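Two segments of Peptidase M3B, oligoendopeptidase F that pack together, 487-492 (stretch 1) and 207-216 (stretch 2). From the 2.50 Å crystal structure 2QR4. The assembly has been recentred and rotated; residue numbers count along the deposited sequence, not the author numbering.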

ATOM      1  N   LYS A 487     -11.226   3.022 -20.592  1.00 47.91           N
ATOM      2  CA  LYS A 487     -11.626   3.548 -19.287  1.00 49.57           C
ATOM      3  C   LYS A 487     -10.659   3.110 -18.180  1.00 45.07           C
ATOM      4  O   LYS A 487     -10.610   3.728 -17.117  1.00 43.50           O
ATOM      5  CB  LYS A 487     -13.052   3.116 -18.932  1.00 42.16           C
ATOM      6  CG  LYS A 487     -14.095   3.617 -19.893  1.00 56.00           C
ATOM      7  CD  LYS A 487     -15.446   2.986 -19.622  1.00 58.81           C
ATOM      8  CE  LYS A 487     -16.014   3.453 -18.315  1.00 67.60           C
ATOM      9  NZ  LYS A 487     -17.488   3.228 -18.274  1.00 78.37           N
ATOM     10  N   PHE A 488      -9.891   2.050 -18.426  1.00 44.66           N
ATOM     11  CA  PHE A 488      -9.025   1.489 -17.384  1.00 42.43           C
ATOM     12  C   PHE A 488      -7.563   1.876 -17.557  1.00 49.04           C
ATOM     13  O   PHE A 488      -6.719   1.542 -16.720  1.00 49.27           O
ATOM     14  CB  PHE A 488      -9.188  -0.033 -17.322  1.00 44.17           C
ATOM     15  CG  PHE A 488     -10.630  -0.478 -17.301  1.00 38.01           C
ATOM     16  CD1 PHE A 488     -11.449  -0.183 -16.207  1.00 36.74           C
ATOM     17  CD2 PHE A 488     -11.174  -1.165 -18.374  1.00 40.59           C
ATOM     18  CE1 PHE A 488     -12.779  -0.588 -16.174  1.00 39.57           C
ATOM     19  CE2 PHE A 488     -12.522  -1.578 -18.354  1.00 45.57           C
ATOM     20  CZ  PHE A 488     -13.316  -1.289 -17.255  1.00 39.57           C
ATOM     21  N   GLU A 489      -7.261   2.612 -18.622  1.00 42.77           N
ATOM     22  CA  GLU A 489      -5.879   3.052 -18.842  1.00 47.93           C
ATOM     23  C   GLU A 489      -5.228   3.772 -17.635  1.00 38.19           C
ATOM     24  O   GLU A 489      -4.043   3.613 -17.413  1.00 43.25           O
ATOM     25  CB  GLU A 489      -5.748   3.899 -20.122  1.00 39.71           C
ATOM     26  CG  GLU A 489      -4.310   4.349 -20.409  1.00 40.53           C
ATOM     27  CD  GLU A 489      -4.166   5.068 -21.735  1.00 51.28           C
ATOM     28  OE1 GLU A 489      -3.182   4.789 -22.460  1.00 49.29           O
ATOM     29  OE2 GLU A 489      -5.037   5.907 -22.059  1.00 50.30           O
ATOM     30  N   TRP A 490      -5.988   4.538 -16.848  1.00 40.28           N
ATOM     31  CA  TRP A 490      -5.396   5.251 -15.693  1.00 39.90           C
ATOM     32  C   TRP A 490      -4.563   4.320 -14.824  1.00 44.27           C
ATOM     33  O   TRP A 490      -3.623   4.763 -14.157  1.00 42.75           O
ATOM     34  CB  TRP A 490      -6.463   5.925 -14.819  1.00 33.04           C
ATOM     35  CG  TRP A 490      -7.464   4.953 -14.319  1.00 44.62           C
ATOM     36  CD1 TRP A 490      -8.665   4.628 -14.899  1.00 36.80           C
ATOM     37  CD2 TRP A 490      -7.345   4.135 -13.151  1.00 39.28           C
ATOM     38  NE1 TRP A 490      -9.298   3.651 -14.158  1.00 42.19           N
ATOM     39  CE2 TRP A 490      -8.508   3.332 -13.081  1.00 41.00           C
ATOM     40  CE3 TRP A 490      -6.364   3.995 -12.162  1.00 38.94           C
ATOM     41  CZ2 TRP A 490      -8.717   2.407 -12.055  1.00 35.66           C
ATOM     42  CZ3 TRP A 490      -6.574   3.073 -11.139  1.00 35.90           C
ATOM     43  CH2 TRP A 490      -7.740   2.291 -11.100  1.00 42.46           C
ATOM     44  N   SER A 491      -4.896   3.030 -14.851  1.00 35.90           N
ATOM     45  CA  SER A 491      -4.327   2.081 -13.915  1.00 38.62           C
ATOM     46  C   SER A 491      -2.971   1.524 -14.341  1.00 41.30           C
ATOM     47  O   SER A 491      -2.312   0.842 -13.561  1.00 47.19           O
ATOM     48  CB  SER A 491      -5.312   0.930 -13.648  1.00 45.54           C
ATOM     49  OG  SER A 491      -5.430   0.067 -14.769  1.00 43.51           O
ATOM     50  N   ARG A 492      -2.549   1.804 -15.567  1.00 40.28           N
ATOM     51  CA  ARG A 492      -1.284   1.249 -16.038  1.00 49.89           C
ATOM     52  C   ARG A 492      -0.189   2.303 -16.198  1.00 45.09           C
ATOM     53  O   ARG A 492       0.936   1.986 -16.592  1.00 45.42           O
ATOM     54  CB  ARG A 492      -1.477   0.456 -17.331  1.00 51.74           C
ATOM     55  CG  ARG A 492      -1.989   1.276 -18.492  1.00 48.58           C
ATOM     56  CD  ARG A 492      -2.330   0.393 -19.708  1.00 44.73           C
ATOM     57  NE  ARG A 492      -1.180   0.188 -20.574  1.00 53.86           N
ATOM     58  CZ  ARG A 492      -0.814   1.020 -21.546  1.00 64.91           C
ATOM     59  NH1 ARG A 492       0.264   0.747 -22.270  1.00 57.89           N
ATOM     60  NH2 ARG A 492      -1.515   2.125 -21.793  1.00 60.72           N
TER
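Stretch 2 207-216: FRNTFASTLG

What shapes do the two backbones bring to the contact? K487 to S491 lie in a 3-10 segment that begins earlier in the chain, while stretch 2 is helical from R208 onward, with F207 at the N-cap position and the helix continuing past G216. Stretch 1 runs across the helix rather than along it. The backbones come nearest at S491 and F211, whose CA atoms are 5.9 Å apart. No hydrogen bond crosses between the stretches, so the 326 Å² buried here rests on side-chain packing and van der Waals contact.

Where does stretch 1 first meet the helix? K487 stays out of reach, and the contact starts at F488, whose CA-to-CB bond points toward stretch 2. F488 CE1 lies 3.5 Å from CD of R208, at the beginning of the helix, so the ring packs against the R208 side chain. E489 takes no part; E489 OE1 instead forms a salt bridge with NH2 of R492, at 3.2 Å.

How does W490 reach so much of the helix? Its CA-to-CB bond points sideways, but the indole extends to the helix and meets the backbone with its edge: W490 CH2 is 3.5 Å from R208 O and 3.5 Å from A212 N. A212 N already donates to R208 O, at 3.0 Å. W490 CH2 is also 3.9 Å from CB of A212, W490 CZ3 4.1 Å from CB of F211, and W490 CE3 3.9 Å from CD2 of L215, one turn further along.

What closes the contact? The CA-to-CB bond of S491 points toward the helix and sets S491 CB 3.8 Å from CB of F211, while the S491 carbonyl oxygen lies over one face of the F211 ring. The hydroxyl turns back to its own stretch, where S491 OG donates to F488 O at 2.8 Å. The CA-to-CB bond of R492 points away.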

ATOM      1  N   PHE A 207      -8.045  -6.230 -12.584  1.00 42.79           N
ATOM      2  CA  PHE A 207      -7.377  -5.775 -11.370  1.00 46.64           C
ATOM      3  C   PHE A 207      -7.575  -4.295 -11.085  1.00 40.48           C
ATOM      4  O   PHE A 207      -6.766  -3.689 -10.386  1.00 40.81           O
ATOM      5  CB  PHE A 207      -5.882  -6.136 -11.378  1.00 39.92           C
ATOM      6  CG  PHE A 207      -5.629  -7.609 -11.319  1.00 42.68           C
ATOM      7  CD1 PHE A 207      -5.425  -8.243 -10.112  1.00 46.55           C
ATOM      8  CD2 PHE A 207      -5.630  -8.369 -12.471  1.00 48.77           C
ATOM      9  CE1 PHE A 207      -5.207  -9.606 -10.052  1.00 43.41           C
ATOM     10  CE2 PHE A 207      -5.406  -9.725 -12.418  1.00 42.11           C
ATOM     11  CZ  PHE A 207      -5.204 -10.345 -11.202  1.00 45.95           C
ATOM     12  N   ARG A 208      -8.671  -3.730 -11.585  1.00 43.26           N
ATOM     13  CA  ARG A 208      -8.907  -2.291 -11.455  1.00 34.21           C
ATOM     14  C   ARG A 208      -9.128  -1.825 -10.014  1.00 40.52           C
ATOM     15  O   ARG A 208      -8.766  -0.701  -9.650  1.00 48.03           O
ATOM     16  CB  ARG A 208     -10.064  -1.859 -12.335  1.00 33.05           C
ATOM     17  CG  ARG A 208     -11.386  -2.520 -12.020  1.00 45.15           C
ATOM     18  CD  ARG A 208     -12.407  -2.106 -13.067  1.00 48.13           C
ATOM     19  NE  ARG A 208     -13.763  -2.437 -12.670  1.00 54.61           N
ATOM     20  CZ  ARG A 208     -14.251  -3.673 -12.638  1.00 60.99           C
ATOM     21  NH1 ARG A 208     -15.506  -3.870 -12.270  1.00 60.85           N
ATOM     22  NH2 ARG A 208     -13.491  -4.709 -12.977  1.00 59.22           N
ATOM     23  N   ASN A 209      -9.725  -2.691  -9.208  1.00 33.27           N
ATOM     24  CA  ASN A 209      -9.945  -2.424  -7.793  1.00 40.93           C
ATOM     25  C   ASN A 209      -8.619  -2.376  -7.014  1.00 43.14           C
ATOM     26  O   ASN A 209      -8.420  -1.520  -6.160  1.00 53.53           O
ATOM     27  CB  ASN A 209     -10.856  -3.492  -7.184  1.00 34.11           C
ATOM     28  CG  ASN A 209     -12.223  -3.567  -7.852  1.00 36.34           C
ATOM     29  OD1 ASN A 209     -12.640  -4.630  -8.291  1.00 45.05           O
ATOM     30  ND2 ASN A 209     -12.929  -2.450  -7.904  1.00 34.54           N
ATOM     31  N   THR A 210      -7.710  -3.294  -7.319  1.00 43.17           N
ATOM     32  CA  THR A 210      -6.405  -3.325  -6.664  1.00 38.35           C
ATOM     33  C   THR A 210      -5.585  -2.068  -6.966  1.00 40.51           C
ATOM     34  O   THR A 210      -5.057  -1.421  -6.057  1.00 51.07           O
ATOM     35  CB  THR A 210      -5.631  -4.575  -7.082  1.00 42.92           C
ATOM     36  OG1 THR A 210      -6.417  -5.721  -6.748  1.00 41.38           O
ATOM     37  CG2 THR A 210      -4.272  -4.652  -6.367  1.00 32.91           C
ATOM     38  N   PHE A 211      -5.509  -1.715  -8.241  1.00 37.69           N
ATOM     39  CA  PHE A 211      -4.849  -0.490  -8.666  1.00 39.30           C
ATOM     40  C   PHE A 211      -5.494   0.792  -8.121  1.00 41.52           C
ATOM     41  O   PHE A 211      -4.790   1.734  -7.759  1.00 44.12           O
ATOM     42  CB  PHE A 211      -4.789  -0.442 -10.180  1.00 38.61           C
ATOM     43  CG  PHE A 211      -3.814  -1.411 -10.778  1.00 41.12           C
ATOM     44  CD1 PHE A 211      -2.478  -1.396 -10.398  1.00 46.00           C
ATOM     45  CD2 PHE A 211      -4.221  -2.322 -11.735  1.00 41.56           C
ATOM     46  CE1 PHE A 211      -1.562  -2.267 -10.968  1.00 36.28           C
ATOM     47  CE2 PHE A 211      -3.308  -3.206 -12.299  1.00 41.78           C
ATOM     48  CZ  PHE A 211      -1.981  -3.173 -11.910  1.00 39.62           C
ATOM     49  N   ALA A 212      -6.821   0.829  -8.036  1.00 40.69           N
ATOM     50  CA  ALA A 212      -7.491   1.984  -7.436  1.00 41.40           C
ATOM     51  C   ALA A 212      -7.035   2.131  -5.989  1.00 43.19           C
ATOM     52  O   ALA A 212      -6.784   3.229  -5.508  1.00 44.94           O
ATOM     53  CB  ALA A 212      -9.003   1.816  -7.484  1.00 35.61           C
ATOM     54  N   SER A 213      -6.949   1.000  -5.309  1.00 36.96           N
ATOM     55  CA  SER A 213      -6.502   0.941  -3.944  1.00 42.60           C
ATOM     56  C   SER A 213      -5.061   1.444  -3.829  1.00 41.24           C
ATOM     57  O   SER A 213      -4.773   2.307  -3.004  1.00 44.07           O
ATOM     58  CB  SER A 213      -6.638  -0.499  -3.421  1.00 40.51           C
ATOM     59  OG  SER A 213      -6.142  -0.617  -2.095  1.00 44.92           O
ATOM     60  N   THR A 214      -4.156   0.931  -4.658  1.00 38.39           N
ATOM     61  CA  THR A 214      -2.735   1.367  -4.571  1.00 43.90           C
ATOM     62  C   THR A 214      -2.580   2.836  -4.935  1.00 42.80           C
ATOM     63  O   THR A 214      -1.891   3.578  -4.246  1.00 48.05           O
ATOM     64  CB  THR A 214      -1.754   0.497  -5.419  1.00 39.67           C
ATOM     65  OG1 THR A 214      -2.232   0.375  -6.770  1.00 47.23           O
ATOM     66  CG2 THR A 214      -1.623  -0.899  -4.818  1.00 32.38           C
ATOM     67  N   LEU A 215      -3.264   3.268  -5.993  1.00 45.84           N
ATOM     68  CA  LEU A 215      -3.130   4.651  -6.464  1.00 45.59           C
ATOM     69  C   LEU A 215      -3.835   5.615  -5.519  1.00 43.54           C
ATOM     70  O   LEU A 215      -3.275   6.634  -5.130  1.00 44.49           O
ATOM     71  CB  LEU A 215      -3.653   4.800  -7.892  1.00 42.15           C
ATOM     72  CG  LEU A 215      -3.569   6.193  -8.510  1.00 46.78           C
ATOM     73  CD1 LEU A 215      -2.128   6.776  -8.435  1.00 38.56           C
ATOM     74  CD2 LEU A 215      -4.099   6.175  -9.939  1.00 41.52           C
ATOM     75  N   GLY A 216      -5.063   5.268  -5.145  1.00 41.02           N
ATOM     76  CA  GLY A 216      -5.788   5.958  -4.077  1.00 33.71           C
ATOM     77  C   GLY A 216      -4.984   6.205  -2.803  1.00 44.25           C
ATOM     78  O   GLY A 216      -4.982   7.317  -2.260  1.00 46.13           O
TER